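Local coordinates for phosphoethanolamine N-methyltransferase 1 (Haemonchus contortus, PDB 4KRG), which probably catalyses the first methylation of phosphoethanolamine in nematode phosphocholine biosynthesis, with S-adenosylmethionine as the methyl donor, at residues T297-T302 against S359-Y364. Residues are numbered along the deposited sequence; the frame is centred on the assembly and turned at random.
Sequences TAYVFT and SSSIDY. With BOG (octyl beta-D-glucopyranoside), chain E.
With CG of Y299 anti to the backbone N (chi1 -179°) and OG of S361 likewise anti to its own (chi1 -178°), the two side chains reach from strand and helix until their hydroxyls meet. The strand, 297-302, is an inner strand of the second, methyltransferase-like domain, whose alternating strands and helices are consistent with a Rossmann-like fold; it runs parallel to its neighbours 324-329 and 372-378. The helix, 358-367, lies in the connection from strand 350-354 to strand 372-378 and packs over the sheet. The phosphoethanolamine and S-adenosylhomocysteine pockets belong to the other domain.

A single hydrogen bond joins the segments: Y299 OH and S361 OG stand 2.9 Å apart, and either may be the donor. S361 OG lies near the plane of the phenol ring, at its edge on the CE1 side, with an angle of about 117° at OH between CZ and OG. The angle suits a trigonal phenol oxygen, and the bond gives each of these two buried hydroxyls one polar partner, while the rest of the phenol packs among nonpolar groups. V328 touches both side chains, and the ring of F372 meets that of Y299 with the planes inclined to each other.

At the start of the strand, T297 comes near the glucoside, with its N 3.4 Å and its OG1 3.6 Å from O6 of octyl beta-D-glucopyranoside, while the backbone N of T297 bonds to D373. The glucoside is hydrogen-bonded to K397 NZ and to the backbone N of S371. Back at the hydroxyl pair, Y299 OH also sits against the serine methylene, 3.3 Å from S361 CB.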
ATOM      1  N   THR A 297       8.822 -13.299  13.778  1.00 17.46           N
ATOM      2  CA  THR A 297       7.940 -12.475  12.957  1.00 14.93           C
ATOM      3  C   THR A 297       6.565 -13.135  12.857  1.00 13.45           C
ATOM      4  O   THR A 297       6.435 -14.248  12.363  1.00 15.40           O
ATOM      5  CB  THR A 297       8.518 -12.220  11.548  1.00 16.53           C
ATOM      6  OG1 THR A 297       9.791 -11.571  11.662  1.00 18.40           O
ATOM      7  CG2 THR A 297       7.584 -11.325  10.752  1.00 17.32           C
ATOM      8  N   ALA A 298       5.549 -12.444  13.353  1.00 14.22           N
ATOM      9  CA  ALA A 298       4.181 -12.947  13.326  1.00 16.35           C
ATOM     10  C   ALA A 298       3.460 -12.478  12.065  1.00 15.15           C
ATOM     11  O   ALA A 298       3.639 -11.347  11.622  1.00 16.69           O
ATOM     12  CB  ALA A 298       3.428 -12.466  14.559  1.00 16.10           C
ATOM     13  N   TYR A 299       2.637 -13.343  11.491  1.00 15.00           N
ATOM     14  CA  TYR A 299       1.786 -12.953  10.380  1.00 13.32           C
ATOM     15  C   TYR A 299       0.407 -12.669  10.953  1.00 14.08           C
ATOM     16  O   TYR A 299      -0.193 -13.533  11.581  1.00 15.57           O
ATOM     17  CB  TYR A 299       1.732 -14.078   9.347  1.00 16.49           C
ATOM     18  CG  TYR A 299       0.891 -13.799   8.113  1.00 18.63           C
ATOM     19  CD1 TYR A 299       1.376 -13.011   7.073  1.00 17.57           C
ATOM     20  CD2 TYR A 299      -0.368 -14.364   7.972  1.00 17.13           C
ATOM     21  CE1 TYR A 299       0.613 -12.772   5.940  1.00 14.42           C
ATOM     22  CE2 TYR A 299      -1.130 -14.134   6.850  1.00 16.97           C
ATOM     23  CZ  TYR A 299      -0.636 -13.339   5.836  1.00 14.53           C
ATOM     24  OH  TYR A 299      -1.406 -13.127   4.723  1.00 13.97           O
ATOM     25  N   VAL A 300      -0.079 -11.450  10.764  1.00 12.11           N
ATOM     26  CA  VAL A 300      -1.380 -11.060  11.300  1.00 17.36           C
ATOM     27  C   VAL A 300      -2.348 -10.705  10.173  1.00 16.48           C
ATOM     28  O   VAL A 300      -1.995  -9.979   9.249  1.00 18.60           O
ATOM     29  CB  VAL A 300      -1.244  -9.893  12.310  1.00 13.87           C
ATOM     30  CG1 VAL A 300      -2.613  -9.298  12.656  1.00 12.26           C
ATOM     31  CG2 VAL A 300      -0.536 -10.361  13.567  1.00 14.74           C
ATOM     32  N   PHE A 301      -3.566 -11.234  10.245  1.00 13.81           N
ATOM     33  CA  PHE A 301      -4.546 -11.035   9.183  1.00 12.93           C
ATOM     34  C   PHE A 301      -5.849 -10.516   9.795  1.00 15.36           C
ATOM     35  O   PHE A 301      -6.458 -11.190  10.617  1.00 16.29           O
ATOM     36  CB  PHE A 301      -4.769 -12.361   8.436  1.00 13.23           C
ATOM     37  CG  PHE A 301      -5.833 -12.305   7.359  1.00 15.21           C
ATOM     38  CD1 PHE A 301      -5.564 -11.744   6.124  1.00 16.48           C
ATOM     39  CD2 PHE A 301      -7.087 -12.857   7.575  1.00 16.85           C
ATOM     40  CE1 PHE A 301      -6.534 -11.706   5.142  1.00 18.26           C
ATOM     41  CE2 PHE A 301      -8.052 -12.827   6.599  1.00 15.57           C
ATOM     42  CZ  PHE A 301      -7.781 -12.248   5.384  1.00 17.43           C
ATOM     43  N   THR A 302      -6.262  -9.308   9.414  1.00 13.54           N
ATOM     44  CA  THR A 302      -7.482  -8.704   9.967  1.00 16.25           C
ATOM     45  C   THR A 302      -8.355  -8.062   8.878  1.00 16.49           C
ATOM     46  O   THR A 302      -8.156  -6.901   8.521  1.00 16.81           O
ATOM     47  CB  THR A 302      -7.159  -7.669  11.071  1.00 14.36           C
ATOM     48  OG1 THR A 302      -6.329  -6.637  10.531  1.00 15.53           O
ATOM     49  CG2 THR A 302      -6.435  -8.322  12.229  1.00 12.98           C
ATOM     50  N   SER A 359      -5.552 -14.552  -0.386  0.51 15.89           N
ATOM     51  CA  SER A 359      -4.840 -15.135  -1.520  0.51 17.84           C
ATOM     52  C   SER A 359      -3.790 -14.179  -2.078  0.51 16.38           C
ATOM     53  O   SER A 359      -2.690 -14.588  -2.442  0.51 16.83           O
ATOM     54  CB  SER A 359      -5.837 -15.519  -2.611  0.51 19.03           C
ATOM     55  OG  SER A 359      -5.178 -16.058  -3.739  0.51 20.16           O
ATOM     56  N   SER A 360      -4.138 -12.900  -2.130  1.00 14.51           N
ATOM     57  CA  SER A 360      -3.231 -11.861  -2.623  1.00 14.81           C
ATOM     58  C   SER A 360      -1.962 -11.780  -1.772  1.00 13.50           C
ATOM     59  O   SER A 360      -0.848 -11.748  -2.297  1.00 14.44           O
ATOM     60  CB  SER A 360      -3.936 -10.504  -2.645  1.00 14.55           C
ATOM     61  OG  SER A 360      -3.007  -9.458  -2.876  1.00 14.44           O
ATOM     62  N   SER A 361      -2.143 -11.761  -0.454  1.00 14.08           N
ATOM     63  CA  SER A 361      -1.016 -11.675   0.469  1.00 12.80           C
ATOM     64  C   SER A 361      -0.160 -12.936   0.402  1.00 12.97           C
ATOM     65  O   SER A 361       1.066 -12.880   0.480  1.00 15.43           O
ATOM     66  CB  SER A 361      -1.499 -11.438   1.902  1.00 13.83           C
ATOM     67  OG  SER A 361      -0.388 -11.311   2.769  1.00 14.64           O
ATOM     68  N   ILE A 362      -0.809 -14.082   0.263  1.00 15.70           N
ATOM     69  CA  ILE A 362      -0.074 -15.337   0.178  1.00 16.31           C
ATOM     70  C   ILE A 362       0.819 -15.357  -1.064  1.00 18.18           C
ATOM     71  O   ILE A 362       1.969 -15.779  -0.986  1.00 17.56           O
ATOM     72  CB  ILE A 362      -1.014 -16.557   0.242  1.00 18.61           C
ATOM     73  CG1 ILE A 362      -1.565 -16.709   1.659  1.00 16.76           C
ATOM     74  CG2 ILE A 362      -0.298 -17.835  -0.186  1.00 18.69           C
ATOM     75  CD1 ILE A 362      -2.477 -17.899   1.825  1.00 19.89           C
ATOM     76  N   ASP A 363       0.303 -14.886  -2.201  1.00 18.16           N
ATOM     77  CA  ASP A 363       1.102 -14.801  -3.428  1.00 17.95           C
ATOM     78  C   ASP A 363       2.345 -13.946  -3.224  1.00 16.46           C
ATOM     79  O   ASP A 363       3.454 -14.370  -3.531  1.00 16.48           O
ATOM     80  CB  ASP A 363       0.282 -14.237  -4.585  1.00 21.76           C
ATOM     81  CG  ASP A 363      -0.686 -15.247  -5.167  1.00 31.28           C
ATOM     82  OD1 ASP A 363      -0.514 -16.457  -4.912  1.00 36.04           O
ATOM     83  OD2 ASP A 363      -1.618 -14.828  -5.891  1.00 33.31           O
ATOM     84  N   TYR A 364       2.143 -12.741  -2.711  1.00 14.71           N
ATOM     85  CA  TYR A 364       3.232 -11.832  -2.374  1.00 14.44           C
ATOM     86  C   TYR A 364       4.325 -12.523  -1.566  1.00 15.23           C
ATOM     87  O   TYR A 364       5.503 -12.473  -1.913  1.00 14.20           O
ATOM     88  CB  TYR A 364       2.666 -10.662  -1.569  1.00 12.03           C
ATOM     89  CG  TYR A 364       3.639  -9.560  -1.243  1.00 12.08           C
ATOM     90  CD1 TYR A 364       3.836  -8.508  -2.119  1.00 15.28           C
ATOM     91  CD2 TYR A 364       4.323  -9.545  -0.040  1.00 13.20           C
ATOM     92  CE1 TYR A 364       4.704  -7.483  -1.818  1.00 16.37           C
ATOM     93  CE2 TYR A 364       5.197  -8.527   0.272  1.00 15.94           C
ATOM     94  CZ  TYR A 364       5.382  -7.496  -0.621  1.00 16.32           C
ATOM     95  OH  TYR A 364       6.252  -6.475  -0.321  1.00 15.45           O
TER
HETATM   96  C1  BOG E 503      10.934 -14.607   7.669  1.00 18.49           C
HETATM   97  O1  BOG E 503      10.478 -13.550   6.907  1.00 18.22           O
HETATM   98  C2  BOG E 503      12.062 -15.337   6.968  1.00 18.14           C
HETATM   99  O2  BOG E 503      11.554 -15.920   5.778  1.00 19.41           O
HETATM  100  C3  BOG E 503      12.621 -16.402   7.849  1.00 21.18           C
HETATM  101  O3  BOG E 503      13.744 -17.047   7.186  1.00 24.13           O
HETATM  102  C4  BOG E 503      13.053 -15.855   9.171  1.00 21.53           C
HETATM  103  O4  BOG E 503      13.517 -16.915  10.030  1.00 22.18           O
HETATM  104  C5  BOG E 503      11.905 -15.126   9.853  1.00 19.98           C
HETATM  105  O5  BOG E 503      11.377 -14.068   8.978  1.00 18.40           O
HETATM  106  C6  BOG E 503      12.348 -14.509  11.104  1.00 19.16           C
HETATM  107  O6  BOG E 503      11.389 -14.785  12.076  1.00 24.76           O
HETATM  108  C1' BOG E 503       9.081 -13.314   7.075  1.00 16.56           C
HETATM  109  C2' BOG E 503       8.686 -12.143   6.137  1.00 17.13           C
HETATM  110  C3' BOG E 503       9.516 -10.898   6.401  1.00 16.51           C
HETATM  111  C4' BOG E 503       8.897  -9.719   6.829  1.00 16.44           C
HETATM  112  C5' BOG E 503       9.684  -8.761   7.766  1.00 30.34           C
HETATM  113  C6' BOG E 503       8.961  -7.432   8.027  1.00 29.96           C
HETATM  114  C7' BOG E 503       8.062  -7.451   9.287  1.00 31.31           C
HETATM  115  C8' BOG E 503       8.632  -6.613  10.381  1.00 30.69           C